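Local atomic coordinates of putative Phosphate (Eubacterium rectale, PDB entry 3DAO), a protein that is probably a phosphate-ester hydrolase of the haloacid dehalogenase-like (HAD) family, its exact substrate not established. Residues Leu81-Gly86 / Ser217-Arg222; Thr88-Pro93 / Lys98-Asp103; Glu151-Asp156 / Leu161-Ile166. All coordinates share one frame; numbering follows the deposited sequence. Where two conformers were deposited one is given.

How the contacts relate
Contacts 1 and 2 lie in the eight-stranded mixed sheet of the HAD core, their centres about 9 Å apart, whereas contact 3 joins the edge strand of the separate six-stranded sheet to a loop, with its centre about 24 Å from that of contact 1. Contact 1 is buried and wholly aliphatic, a helix laid on a strand. Contact 2, partly buried, is held by backbone hydrogen bonds within a hairpin; L219 of contact 1 packs on V90 of contact 2, and strands 81-84 and 89-91 are sheet neighbours. Contact 3 sits at the surface and combines one valine-leucine touch with an R163-D165 salt bridge inside the loop. Residues 98-103 lead toward it, M102 N probably hydrogen-bonding I166 O.

Contact 1: residues Leu81-Gly86 / Ser217-Arg222; sequences LYITDG and SYLIDR
L219 of helix 212-222 sets CD1 against both L81 and I83 of strand 81-84, while its CD2 meets L81 only, so that a helix packs on one face of the central mixed sheet of the HAD-type α/β fold. The tight part of the contact is confined to these three residues. L81 crosses L219 obliquely, its CD1 lying 4.0 Å from L219 CD2 and equally near L219 CD1. I83 instead meets the leucine end to end, and L219 CD1 is thus shared between both strand residues. In L219 the side chain runs beside the backbone N with CG anti to the carbonyl carbon (chi1 -78°), and chi2 near 180° extends it toward the strand. V59 of the neighbouring strand 57-61 and V90 of strand 89-91 also touch L219.

The looser side lies further along the helix, where D221 and R222 are exposed and make no contact with the strand. L81, at the more open end of the cluster, is partly exposed though F223 packs on it; I83 and L219 are buried. Y82, between the two contacting strand residues, points away from the helix and sets its ring edge-to-face against F66 on the other side of the sheet. At the far end of the segment, away from the helix, T84 OG1 donates at 2.8 Å to D85 OD1, which accepts through its anti lone pair, on the side away from OD2.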
ATOM      1  N   LEU A  81       1.509   9.065 -11.177  1.00 16.83           N
ATOM      2  CA  LEU A  81       1.274   7.606 -11.250  1.00 17.22           C
ATOM      3  C   LEU A  81       1.037   7.109  -9.834  1.00 14.81           C
ATOM      4  O   LEU A  81       1.542   7.666  -8.857  1.00 16.36           O
ATOM      5  CB  LEU A  81       2.417   6.872 -11.893  1.00 17.91           C
ATOM      6  CG  LEU A  81       2.554   7.096 -13.401  1.00 21.69           C
ATOM      7  CD1 LEU A  81       3.812   6.409 -13.883  1.00 24.00           C
ATOM      8  CD2 LEU A  81       1.337   6.589 -14.135  1.00 26.11           C
ATOM      9  N   TYR A  82       0.194   6.091  -9.733  1.00 14.70           N
ATOM     10  CA  TYR A  82      -0.264   5.581  -8.439  1.00 13.25           C
ATOM     11  C   TYR A  82      -0.071   4.098  -8.249  1.00 15.45           C
ATOM     12  O   TYR A  82      -0.457   3.282  -9.084  1.00 16.07           O
ATOM     13  CB  TYR A  82      -1.769   5.853  -8.286  1.00 14.81           C
ATOM     14  CG  TYR A  82      -2.130   7.311  -8.391  1.00 12.23           C
ATOM     15  CD1 TYR A  82      -2.313   7.914  -9.618  1.00 13.85           C
ATOM     16  CD2 TYR A  82      -2.290   8.090  -7.258  1.00 12.48           C
ATOM     17  CE1 TYR A  82      -2.624   9.246  -9.710  1.00 13.81           C
ATOM     18  CE2 TYR A  82      -2.600   9.441  -7.349  1.00 16.72           C
ATOM     19  CZ  TYR A  82      -2.762  10.013  -8.565  1.00 14.19           C
ATOM     20  OH  TYR A  82      -3.070  11.376  -8.633  1.00 15.85           O
ATOM     21  N   ILE A  83       0.563   3.781  -7.129  1.00 14.44           N
ATOM     22  CA  ILE A  83       0.696   2.409  -6.653  1.00 13.98           C
ATOM     23  C   ILE A  83      -0.093   2.398  -5.341  1.00 14.78           C
ATOM     24  O   ILE A  83       0.171   3.180  -4.419  1.00 15.06           O
ATOM     25  CB  ILE A  83       2.153   1.944  -6.507  1.00 14.83           C
ATOM     26  CG1 ILE A  83       2.828   1.850  -7.882  1.00 14.16           C
ATOM     27  CG2 ILE A  83       2.193   0.556  -5.780  1.00 17.85           C
ATOM     28  CD1 ILE A  83       4.340   1.693  -7.830  1.00 16.09           C
ATOM     29  N   THR A  84      -1.097   1.524  -5.276  1.00 14.07           N
ATOM     30  CA  THR A  84      -2.029   1.531  -4.167  1.00 15.41           C
ATOM     31  C   THR A  84      -2.089   0.195  -3.464  1.00 17.19           C
ATOM     32  O   THR A  84      -1.610  -0.821  -3.963  1.00 18.68           O
ATOM     33  CB  THR A  84      -3.485   1.855  -4.661  1.00 16.70           C
ATOM     34  OG1 THR A  84      -4.116   0.692  -5.234  1.00 17.59           O
ATOM     35  CG2 THR A  84      -3.504   3.014  -5.693  1.00 16.46           C
ATOM     36  N   ASP A  85      -2.668   0.235  -2.279  1.00 16.41           N
ATOM     37  CA  ASP A  85      -2.984  -1.013  -1.547  1.00 17.14           C
ATOM     38  C   ASP A  85      -1.777  -1.894  -1.368  1.00 16.06           C
ATOM     39  O   ASP A  85      -1.860  -3.145  -1.471  1.00 18.83           O
ATOM     40  CB  ASP A  85      -4.115  -1.785  -2.236  1.00 17.24           C
ATOM     41  CG  ASP A  85      -5.442  -1.061  -2.185  1.00 20.63           C
ATOM     42  OD1 ASP A  85      -5.701  -0.243  -3.080  1.00 22.01           O
ATOM     43  OD2 ASP A  85      -6.232  -1.318  -1.241  1.00 20.25           O
ATOM     44  N   GLY A  86      -0.656  -1.226  -1.160  1.00 15.62           N
ATOM     45  CA  GLY A  86       0.619  -1.860  -0.867  1.00 17.55           C
ATOM     46  C   GLY A  86       1.277  -2.537  -2.045  1.00 18.81           C
ATOM     47  O   GLY A  86       2.141  -3.399  -1.881  1.00 22.07           O
ATOM     48  N   SER A 217       8.747  -1.836  -9.827  1.00 19.84           N
ATOM     49  CA  SER A 217       9.575  -2.407 -10.889  1.00 21.87           C
ATOM     50  C   SER A 217       8.811  -2.500 -12.201  1.00 22.86           C
ATOM     51  O   SER A 217       9.372  -2.329 -13.283  1.00 23.19           O
ATOM     52  CB  SER A 217      10.076  -3.795 -10.490  1.00 22.97           C
ATOM     53  OG  SER A 217      10.929  -3.695  -9.382  1.00 28.62           O
ATOM     54  N   TYR A 218       7.517  -2.760 -12.079  1.00 22.89           N
ATOM     55  CA  TYR A 218       6.621  -2.821 -13.220  1.00 22.38           C
ATOM     56  C   TYR A 218       6.647  -1.499 -13.989  1.00 22.20           C
ATOM     57  O   TYR A 218       6.762  -1.469 -15.246  1.00 20.88           O
ATOM     58  CB  TYR A 218       5.188  -3.195 -12.803  1.00 22.78           C
ATOM     59  CG  TYR A 218       4.204  -2.931 -13.882  1.00 21.06           C
ATOM     60  CD1 TYR A 218       3.945  -3.886 -14.864  1.00 26.79           C
ATOM     61  CD2 TYR A 218       3.580  -1.693 -13.996  1.00 23.34           C
ATOM     62  CE1 TYR A 218       3.064  -3.612 -15.878  1.00 25.68           C
ATOM     63  CE2 TYR A 218       2.714  -1.418 -15.001  1.00 25.78           C
ATOM     64  CZ  TYR A 218       2.463  -2.375 -15.954  1.00 23.92           C
ATOM     65  OH  TYR A 218       1.594  -2.067 -16.953  1.00 33.14           O
ATOM     66  N   LEU A 219       6.572  -0.406 -13.223  1.00 20.79           N
ATOM     67  CA  LEU A 219       6.610   0.934 -13.795  1.00 20.67           C
ATOM     68  C   LEU A 219       7.976   1.271 -14.360  1.00 20.51           C
ATOM     69  O   LEU A 219       8.070   1.847 -15.451  1.00 21.86           O
ATOM     70  CB  LEU A 219       6.197   2.020 -12.803  1.00 20.17           C
ATOM     71  CG  LEU A 219       4.708   2.178 -12.539  1.00 20.67           C
ATOM     72  CD1 LEU A 219       4.443   3.279 -11.474  1.00 18.75           C
ATOM     73  CD2 LEU A 219       3.926   2.428 -13.869  1.00 19.29           C
ATOM     74  N   ILE A 220       9.021   0.920 -13.617  1.00 20.36           N
ATOM     75  CA  ILE A 220      10.381   1.222 -14.042  1.00 22.40           C
ATOM     76  C   ILE A 220      10.620   0.597 -15.408  1.00 24.95           C
ATOM     77  O   ILE A 220      11.117   1.253 -16.335  1.00 26.76           O
ATOM     78  CB  ILE A 220      11.433   0.743 -13.052  1.00 21.60           C
ATOM     79  CG1 ILE A 220      11.398   1.627 -11.796  1.00 19.66           C
ATOM     80  CG2 ILE A 220      12.815   0.828 -13.694  1.00 26.53           C
ATOM     81  CD1 ILE A 220      12.085   1.009 -10.567  1.00 18.35           C
ATOM     82  N   ASP A 221      10.186  -0.651 -15.535  1.00 25.88           N
ATOM     83  CA  ASP A 221      10.338  -1.393 -16.781  1.00 27.49           C
ATOM     84  C   ASP A 221       9.502  -0.770 -17.853  1.00 27.52           C
ATOM     85  O   ASP A 221       9.936  -0.657 -18.979  1.00 27.98           O
ATOM     86  CB  ASP A 221       9.894  -2.835 -16.654  1.00 27.58           C
ATOM     87  CG  ASP A 221       9.835  -3.538 -18.006  1.00 37.41           C
ATOM     88  OD1 ASP A 221      10.934  -3.874 -18.522  1.00 41.82           O
ATOM     89  OD2 ASP A 221       8.706  -3.742 -18.547  1.00 34.11           O
ATOM     90  N   ARG A 222       8.274  -0.407 -17.500  1.00 26.65           N
ATOM     91  CA  ARG A 222       7.333   0.155 -18.473  1.00 27.50           C
ATOM     92  C   ARG A 222       7.875   1.393 -19.138  1.00 27.30           C
ATOM     93  O   ARG A 222       7.612   1.662 -20.313  1.00 26.11           O
ATOM     94  CB  ARG A 222       6.007   0.537 -17.807  1.00 26.65           C
ATOM     95  CG  ARG A 222       5.001   1.166 -18.766  1.00 32.05           C
ATOM     96  CD  ARG A 222       3.662   1.289 -18.109  1.00 33.81           C
ATOM     97  NE  ARG A 222       2.622   1.876 -18.955  1.00 36.19           N
ATOM     98  CZ  ARG A 222       1.781   1.169 -19.707  1.00 36.25           C
ATOM     99  NH1 ARG A 222       1.857  -0.150 -19.748  1.00 36.45           N
ATOM    100  NH2 ARG A 222       0.858   1.787 -20.425  1.00 39.53           N
TER

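Contact 2: residues Thr88-Pro93 / Lys98-Asp103; sequences TVVRTP and KTYPMD
V90 and K98 form a hydrogen-bonded antiparallel pair in which V90 has both its N and its O satisfied by K98. V90 N donates to K98 O at 2.9 Å, and K98 N returns a bond to V90 O at 3.1 Å. A third bond runs from Y100 N to T88 O at 2.8 Å. T88 O also receives a CA-H...O contact from T99 CA at 3.3 Å, while V89 CA makes a longer one to K98 O. The T88 hydroxyl is satisfied outside the hairpin strands by D85 O, and T92 OG1 by the backbone N of K94 and of E95.

Side chains add modestly to this backbone ladder. Y100 CG lies beside the backbone N (chi1 -62°), which brings the ring edge against T88 O and leaves CE1 4.3 Å from V90 CG2. Y218 of helix 212-222 packs on both K98 and Y100. Further along, R91 NE donates almost straight to T92 O at 3.0 Å, in the guanidinium plane.

T88 and V89 both face T84 on the preceding strand, making a classic beta bulge beside a beta hairpin that ends the central sheet of this HAD-type fold at strand 96-99.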
ATOM      1  N   THR A  88      -0.653  -3.778  -4.934  1.00 16.02           N
ATOM      2  CA  THR A  88      -1.555  -4.693  -5.626  1.00 15.79           C
ATOM      3  C   THR A  88      -2.242  -4.058  -6.837  1.00 18.17           C
ATOM      4  O   THR A  88      -2.821  -4.751  -7.686  1.00 17.56           O
ATOM      5  CB  THR A  88      -2.638  -5.263  -4.691  1.00 18.10           C
ATOM      6  OG1 THR A  88      -3.350  -4.196  -4.050  1.00 14.38           O
ATOM      7  CG2 THR A  88      -2.028  -6.219  -3.650  1.00 16.80           C
ATOM      8  N   VAL A  89      -2.127  -2.725  -6.915  1.00 16.83           N
ATOM      9  CA  VAL A  89      -2.674  -1.962  -8.055  1.00 16.38           C
ATOM     10  C   VAL A  89      -1.715  -0.845  -8.456  1.00 16.16           C
ATOM     11  O   VAL A  89      -1.167  -0.145  -7.585  1.00 15.08           O
ATOM     12  CB  VAL A  89      -4.023  -1.312  -7.723  1.00 17.51           C
ATOM     13  CG1 VAL A  89      -4.699  -0.747  -8.993  1.00 20.99           C
ATOM     14  CG2 VAL A  89      -4.956  -2.284  -6.997  1.00 18.65           C
ATOM     15  N   VAL A  90      -1.513  -0.761  -9.771  1.00 15.97           N
ATOM     16  CA  VAL A  90      -0.705   0.257 -10.441  1.00 15.84           C
ATOM     17  C   VAL A  90      -1.612   0.926 -11.490  1.00 18.78           C
ATOM     18  O   VAL A  90      -2.182   0.270 -12.362  1.00 19.42           O
ATOM     19  CB  VAL A  90       0.503  -0.340 -11.159  1.00 15.88           C
ATOM     20  CG1 VAL A  90       1.370   0.763 -11.817  1.00 17.07           C
ATOM     21  CG2 VAL A  90       1.340  -1.247 -10.244  1.00 17.82           C
ATOM     22  N   ARG A  91      -1.737   2.240 -11.398  1.00 17.16           N
ATOM     23  CA  ARG A  91      -2.657   2.967 -12.261  1.00 17.98           C
ATOM     24  C   ARG A  91      -2.275   4.412 -12.532  1.00 18.34           C
ATOM     25  O   ARG A  91      -1.505   5.064 -11.785  1.00 18.85           O
ATOM     26  CB  ARG A  91      -4.077   2.911 -11.665  1.00 18.68           C
ATOM     27  CG  ARG A  91      -4.312   3.550 -10.284  1.00 19.39           C
ATOM     28  CD  ARG A  91      -5.829   3.549 -10.075  1.00 27.02           C
ATOM     29  NE  ARG A  91      -6.419   4.353 -11.152  1.00 35.83           N
ATOM     30  CZ  ARG A  91      -7.704   4.424 -11.452  1.00 37.04           C
ATOM     31  NH1 ARG A  91      -8.625   3.685 -10.802  1.00 31.24           N
ATOM     32  NH2 ARG A  91      -8.061   5.220 -12.438  1.00 41.01           N
ATOM     33  N   THR A  92      -2.845   4.889 -13.621  1.00 19.27           N
ATOM     34  CA  THR A  92      -2.700   6.263 -14.032  1.00 19.78           C
ATOM     35  C   THR A  92      -3.952   6.886 -13.464  1.00 21.43           C
ATOM     36  O   THR A  92      -4.774   6.207 -12.868  1.00 21.69           O
ATOM     37  CB  THR A  92      -2.650   6.447 -15.589  1.00 21.38           C
ATOM     38  OG1 THR A  92      -3.976   6.384 -16.111  1.00 22.94           O
ATOM     39  CG2 THR A  92      -1.783   5.395 -16.272  1.00 21.57           C
ATOM     40  N   PRO A  93      -4.109   8.192 -13.623  1.00 22.46           N
ATOM     41  CA  PRO A  93      -5.301   8.780 -13.085  1.00 24.12           C
ATOM     42  C   PRO A  93      -6.557   8.285 -13.753  1.00 26.90           C
ATOM     43  O   PRO A  93      -7.624   8.351 -13.169  1.00 29.91           O
ATOM     44  CB  PRO A  93      -5.133  10.283 -13.402  1.00 24.11           C
ATOM     45  CG  PRO A  93      -3.710  10.485 -13.594  1.00 21.47           C
ATOM     46  CD  PRO A  93      -3.123   9.192 -14.057  1.00 22.90           C
ATOM     47  N   LYS A  98      -2.025  -2.254 -14.163  1.00 18.90           N
ATOM     48  CA  LYS A  98      -1.717  -3.589 -13.684  1.00 19.52           C
ATOM     49  C   LYS A  98      -2.311  -3.833 -12.318  1.00 19.01           C
ATOM     50  O   LYS A  98      -2.189  -2.989 -11.434  1.00 19.06           O
ATOM     51  CB  LYS A  98      -0.200  -3.680 -13.578  1.00 20.17           C
ATOM     52  CG  LYS A  98       0.372  -4.932 -12.941  1.00 25.44           C
ATOM     53  CD  LYS A  98       0.353  -6.074 -13.860  1.00 31.43           C
ATOM     54  CE  LYS A  98       1.217  -7.189 -13.327  1.00 32.31           C
ATOM     55  NZ  LYS A  98       1.032  -8.431 -14.103  1.00 33.22           N
ATOM     56  N   THR A  99      -2.943  -4.986 -12.151  1.00 19.78           N
ATOM     57  CA  THR A  99      -3.415  -5.423 -10.827  1.00 19.73           C
ATOM     58  C   THR A  99      -2.781  -6.771 -10.509  1.00 19.24           C
ATOM     59  O   THR A  99      -2.363  -7.509 -11.400  1.00 16.48           O
ATOM     60  CB  THR A  99      -4.929  -5.516 -10.732  1.00 22.68           C
ATOM     61  OG1 THR A  99      -5.391  -6.603 -11.523  1.00 27.76           O
ATOM     62  CG2 THR A  99      -5.595  -4.259 -11.249  1.00 21.50           C
ATOM     63  N   TYR A 100      -2.655  -7.062  -9.234  1.00 16.66           N
ATOM     64  CA  TYR A 100      -2.087  -8.320  -8.785  1.00 17.47           C
ATOM     65  C   TYR A 100      -3.163  -9.035  -7.967  1.00 19.04           C
ATOM     66  O   TYR A 100      -3.133  -9.063  -6.747  1.00 18.47           O
ATOM     67  CB  TYR A 100      -0.834  -8.100  -7.962  1.00 17.62           C
ATOM     68  CG  TYR A 100       0.295  -7.427  -8.702  1.00 17.13           C
ATOM     69  CD1 TYR A 100       0.348  -6.042  -8.854  1.00 19.82           C
ATOM     70  CD2 TYR A 100       1.313  -8.178  -9.252  1.00 17.23           C
ATOM     71  CE1 TYR A 100       1.418  -5.439  -9.516  1.00 17.37           C
ATOM     72  CE2 TYR A 100       2.378  -7.585  -9.937  1.00 21.12           C
ATOM     73  CZ  TYR A 100       2.418  -6.220 -10.067  1.00 20.65           C
ATOM     74  OH  TYR A 100       3.463  -5.649 -10.746  1.00 20.58           O
ATOM     75  N   PRO A 101      -4.171  -9.558  -8.655  1.00 19.66           N
ATOM     76  CA  PRO A 101      -5.244 -10.160  -7.871  1.00 18.93           C
ATOM     77  C   PRO A 101      -4.975 -11.578  -7.461  1.00 18.91           C
ATOM     78  O   PRO A 101      -4.065 -12.220  -7.971  1.00 17.57           O
ATOM     79  CB  PRO A 101      -6.415 -10.125  -8.822  1.00 19.19           C
ATOM     80  CG  PRO A 101      -5.788 -10.316 -10.192  1.00 21.27           C
ATOM     81  CD  PRO A 101      -4.435  -9.617 -10.104  1.00 20.67           C
HETATM   82  N   MSE A 102      -5.761 -12.031  -6.493  1.00 16.58           N
HETATM   83  CA  MSE A 102      -5.651 -13.391  -5.985  0.75 18.64           C
HETATM   84  C   MSE A 102      -6.550 -14.360  -6.748  1.00 17.03           C
HETATM   85  O   MSE A 102      -7.730 -14.060  -7.061  1.00 16.63           O
HETATM   86  CB  MSE A 102      -6.007 -13.400  -4.482  0.75 18.40           C
HETATM   87  CG  MSE A 102      -5.260 -12.297  -3.731  0.75 16.49           C
HETATM   88 SE   MSE A 102      -5.858 -12.183  -1.885  0.75 15.77          SE
HETATM   89  CE  MSE A 102      -4.827 -13.687  -1.222  0.75 18.65           C
ATOM     90  N   ASP A 103      -5.974 -15.498  -7.081  1.00 18.62           N
ATOM     91  CA  ASP A 103      -6.746 -16.564  -7.729  0.50 19.63           C
ATOM     92  C   ASP A 103      -7.872 -17.021  -6.815  1.00 19.31           C
ATOM     93  O   ASP A 103      -7.709 -17.147  -5.604  1.00 19.78           O
ATOM     94  CB  ASP A 103      -5.905 -17.780  -8.073  0.50 20.02           C
ATOM     95  CG  ASP A 103      -6.727 -18.850  -8.766  0.50 18.48           C
ATOM     96  OD1 ASP A 103      -7.195 -18.596  -9.892  0.50 24.01           O
ATOM     97  OD2 ASP A 103      -6.941 -19.929  -8.178  0.50 19.84           O
TER

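Contact 3: residues Glu151-Asp156 / Leu161-Ile166; sequences EMREVD and LDRNDI
V155 and L161 supply the apolar part of this surface contact, where the end of strand 152-154 meets the loop leading to strand 168-172. V155 CG1 lies 4.3 Å from L161 CD2, a light touch between branch ends, and F132 of the adjacent strand 131-133 packs against both residues. In L161, CG lies beside the backbone N (chi1 -60°) and chi2 is extended, carrying CD2 out to the valine.

The charged part brings the guanidinium ends of R153 and R163 near each other, R153 NH2 standing 4.0 Å from R163 NH1 with the two planes 90° apart and no bond between them. This holds for one of two R153 conformers, in a side chain that also touches a crystal neighbour, and is doubtful as a fixed feature. In this conformer R153 makes a cation-pi interaction with F130.

The salt bridge lies within the loop. R163 grips the D165 carboxylate side-on through two nitrogens: NE donates to OD1 at 2.8 Å and NH2 to OD2 at 2.8 Å. Both oxygens use their syn lone pairs and lie close to the guanidinium plane, so the two planar groups are kept nearly coplanar and the rotation of the R163 end is restricted. A leucine in place of R163 would probably leave the D165 carboxylate without its two-nitrogen mate and free to turn.

With NE and NH2 taken by D165, NH1 is the nitrogen that R163 turns to R153 in the conformer described; whatever R153 does, the carboxylate probably offsets much of the charge of R163.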
ATOM      1  N   GLU A 151     -15.023   2.144   1.854  1.00 19.15           N
ATOM      2  CA  GLU A 151     -16.239   1.692   1.163  1.00 19.10           C
ATOM      3  C   GLU A 151     -16.417   0.204   1.399  1.00 19.68           C
ATOM      4  O   GLU A 151     -15.612  -0.617   0.948  1.00 20.74           O
ATOM      5  CB  GLU A 151     -16.179   1.942  -0.337  1.00 20.32           C
ATOM      6  CG  GLU A 151     -16.219   3.398  -0.693  1.00 24.61           C
ATOM      7  CD  GLU A 151     -17.568   4.041  -0.377  1.00 30.58           C
ATOM      8  OE1 GLU A 151     -18.622   3.369  -0.500  1.00 29.24           O
ATOM      9  OE2 GLU A 151     -17.553   5.228  -0.035  1.00 32.19           O
HETATM   10  N   MSE A 152     -17.500  -0.120   2.097  1.00 19.50           N
HETATM   11  CA  MSE A 152     -17.798  -1.482   2.492  1.00 22.43           C
HETATM   12  C   MSE A 152     -19.035  -1.958   1.770  1.00 25.39           C
HETATM   13  O   MSE A 152     -19.872  -1.141   1.352  1.00 25.10           O
HETATM   14  CB  MSE A 152     -18.047  -1.542   4.002  1.00 22.75           C
HETATM   15  CG  MSE A 152     -16.954  -0.959   4.858  1.00 21.56           C
HETATM   16 SE   MSE A 152     -15.242  -1.846   4.718  1.00 21.01          SE
HETATM   17  CE  MSE A 152     -15.816  -3.596   5.364  1.00 20.16           C
ATOM     18  N   ARG A 153     -19.084  -3.266   1.499  1.00 22.14           N
ATOM     19  CA  ARG A 153     -20.270  -3.876   0.906  0.50 22.51           C
ATOM     20  C   ARG A 153     -20.570  -5.158   1.663  1.00 22.88           C
ATOM     21  O   ARG A 153     -19.747  -6.063   1.743  1.00 21.88           O
ATOM     22  CB  ARG A 153     -20.138  -4.121  -0.610  0.50 23.07           C
ATOM     23  CG  ARG A 153     -19.619  -2.887  -1.351  0.50 28.19           C
ATOM     24  CD  ARG A 153     -20.235  -2.602  -2.725  0.50 32.98           C
ATOM     25  NE  ARG A 153     -20.278  -3.722  -3.642  0.50 30.28           N
ATOM     26  CZ  ARG A 153     -20.359  -3.575  -4.959  0.50 28.83           C
ATOM     27  NH1 ARG A 153     -20.328  -2.370  -5.496  0.50 28.42           N
ATOM     28  NH2 ARG A 153     -20.409  -4.631  -5.737  0.50 28.67           N
ATOM     29  N   GLU A 154     -21.753  -5.185   2.241  1.00 23.32           N
ATOM     30  CA  GLU A 154     -22.218  -6.347   2.973  1.00 23.94           C
ATOM     31  C   GLU A 154     -22.820  -7.327   1.973  1.00 23.43           C
ATOM     32  O   GLU A 154     -23.606  -6.955   1.103  1.00 23.39           O
ATOM     33  CB  GLU A 154     -23.210  -5.937   4.061  1.00 25.99           C
ATOM     34  CG  GLU A 154     -23.691  -7.088   4.914  1.00 28.95           C
ATOM     35  CD  GLU A 154     -24.521  -6.663   6.101  1.00 36.11           C
ATOM     36  OE1 GLU A 154     -24.915  -5.463   6.185  1.00 35.84           O
ATOM     37  OE2 GLU A 154     -24.758  -7.546   6.960  1.00 35.62           O
ATOM     38  N   VAL A 155     -22.401  -8.570   2.082  1.00 20.97           N
ATOM     39  CA  VAL A 155     -22.924  -9.661   1.255  1.00 21.93           C
ATOM     40  C   VAL A 155     -23.222 -10.881   2.126  1.00 22.03           C
ATOM     41  O   VAL A 155     -22.683 -11.018   3.226  1.00 21.59           O
ATOM     42  CB  VAL A 155     -21.964 -10.041   0.131  1.00 22.29           C
ATOM     43  CG1 VAL A 155     -21.781  -8.880  -0.807  1.00 23.51           C
ATOM     44  CG2 VAL A 155     -20.620 -10.540   0.696  1.00 18.70           C
ATOM     45  N   ASP A 156     -24.035 -11.819   1.623  1.00 22.39           N
ATOM     46  CA  ASP A 156     -24.387 -12.998   2.423  0.50 22.87           C
ATOM     47  C   ASP A 156     -23.257 -14.009   2.510  1.00 22.44           C
ATOM     48  O   ASP A 156     -23.062 -14.638   3.546  1.00 22.20           O
ATOM     49  CB  ASP A 156     -25.646 -13.716   1.879  0.50 23.23           C
ATOM     50  CG  ASP A 156     -26.071 -14.883   2.754  0.50 27.09           C
ATOM     51  OD1 ASP A 156     -26.391 -14.669   3.941  0.50 28.33           O
ATOM     52  OD2 ASP A 156     -26.081 -16.033   2.264  0.50 32.09           O
ATOM     53  N   LEU A 161     -19.333 -14.925  -4.486  1.00 27.82           N
ATOM     54  CA  LEU A 161     -19.046 -13.805  -5.373  1.00 27.05           C
ATOM     55  C   LEU A 161     -18.275 -14.283  -6.591  1.00 28.19           C
ATOM     56  O   LEU A 161     -17.504 -15.238  -6.562  1.00 28.08           O
ATOM     57  CB  LEU A 161     -18.241 -12.710  -4.692  1.00 27.43           C
ATOM     58  CG  LEU A 161     -18.885 -12.077  -3.476  1.00 30.20           C
ATOM     59  CD1 LEU A 161     -17.887 -11.160  -2.796  1.00 26.48           C
ATOM     60  CD2 LEU A 161     -20.142 -11.318  -3.905  1.00 31.56           C
ATOM     61  N   ASP A 162     -18.518 -13.587  -7.680  1.00 29.47           N
ATOM     62  CA  ASP A 162     -17.865 -13.886  -8.937  1.00 31.38           C
ATOM     63  C   ASP A 162     -17.097 -12.655  -9.332  1.00 30.85           C
ATOM     64  O   ASP A 162     -17.652 -11.729  -9.899  1.00 31.91           O
ATOM     65  CB  ASP A 162     -18.913 -14.198 -10.003  1.00 33.58           C
ATOM     66  CG  ASP A 162     -18.298 -14.557 -11.323  1.00 39.91           C
ATOM     67  OD1 ASP A 162     -17.174 -15.106 -11.324  1.00 46.97           O
ATOM     68  OD2 ASP A 162     -18.954 -14.312 -12.355  1.00 52.27           O
ATOM     69  N   ARG A 163     -15.815 -12.655  -9.003  1.00 29.97           N
ATOM     70  CA  ARG A 163     -14.974 -11.512  -9.260  1.00 29.10           C
ATOM     71  C   ARG A 163     -13.550 -11.888  -9.578  1.00 27.69           C
ATOM     72  O   ARG A 163     -13.060 -12.952  -9.183  1.00 30.36           O
ATOM     73  CB  ARG A 163     -15.011 -10.588  -8.057  1.00 31.64           C
ATOM     74  CG  ARG A 163     -16.410 -10.132  -7.738  1.00 32.05           C
ATOM     75  CD  ARG A 163     -16.351  -9.064  -6.773  1.00 32.84           C
ATOM     76  NE  ARG A 163     -15.686  -7.912  -7.347  1.00 31.59           N
ATOM     77  CZ  ARG A 163     -16.331  -6.843  -7.784  1.00 35.42           C
ATOM     78  NH1 ARG A 163     -17.648  -6.803  -7.709  1.00 38.39           N
ATOM     79  NH2 ARG A 163     -15.669  -5.823  -8.282  1.00 30.94           N
ATOM     80  N   ASN A 164     -12.900 -10.971 -10.268  1.00 25.39           N
ATOM     81  CA  ASN A 164     -11.510 -11.176 -10.696  0.50 26.23           C
ATOM     82  C   ASN A 164     -10.579 -10.113 -10.170  1.00 24.24           C
ATOM     83  O   ASN A 164      -9.424 -10.016 -10.608  1.00 23.44           O
ATOM     84  CB  ASN A 164     -11.391 -11.194 -12.225  0.50 27.34           C
ATOM     85  CG  ASN A 164      -9.999 -11.598 -12.697  0.50 33.01           C
ATOM     86  OD1 ASN A 164      -9.714 -11.594 -13.903  0.50 44.81           O
ATOM     87  ND2 ASN A 164      -9.122 -11.962 -11.749  0.50 35.88           N
ATOM     88  N   ASP A 165     -11.075  -9.375  -9.194  1.00 21.40           N
ATOM     89  CA  ASP A 165     -10.318  -8.275  -8.599  1.00 19.79           C
ATOM     90  C   ASP A 165     -10.174  -8.282  -7.085  1.00 17.50           C
ATOM     91  O   ASP A 165     -10.137  -7.225  -6.489  1.00 17.54           O
ATOM     92  CB  ASP A 165     -10.929  -6.946  -9.026  1.00 19.83           C
ATOM     93  CG  ASP A 165     -12.369  -6.766  -8.580  1.00 21.36           C
ATOM     94  OD1 ASP A 165     -12.978  -7.718  -8.047  1.00 23.84           O
ATOM     95  OD2 ASP A 165     -12.912  -5.645  -8.753  1.00 27.40           O
ATOM     96  N   ILE A 166     -10.150  -9.469  -6.487  1.00 17.12           N
ATOM     97  CA  ILE A 166      -9.859  -9.585  -5.044  1.00 16.69           C
ATOM     98  C   ILE A 166      -8.356  -9.416  -4.882  1.00 15.97           C
ATOM     99  O   ILE A 166      -7.535 -10.239  -5.330  1.00 15.88           O
ATOM    100  CB  ILE A 166     -10.380 -10.908  -4.419  1.00 17.97           C
ATOM    101  CG1 ILE A 166     -11.908 -11.008  -4.583  1.00 23.06           C
ATOM    102  CG2 ILE A 166      -9.986 -10.974  -2.975  1.00 14.70           C
ATOM    103  CD1 ILE A 166     -12.686  -9.876  -4.044  1.00 20.72           C
TER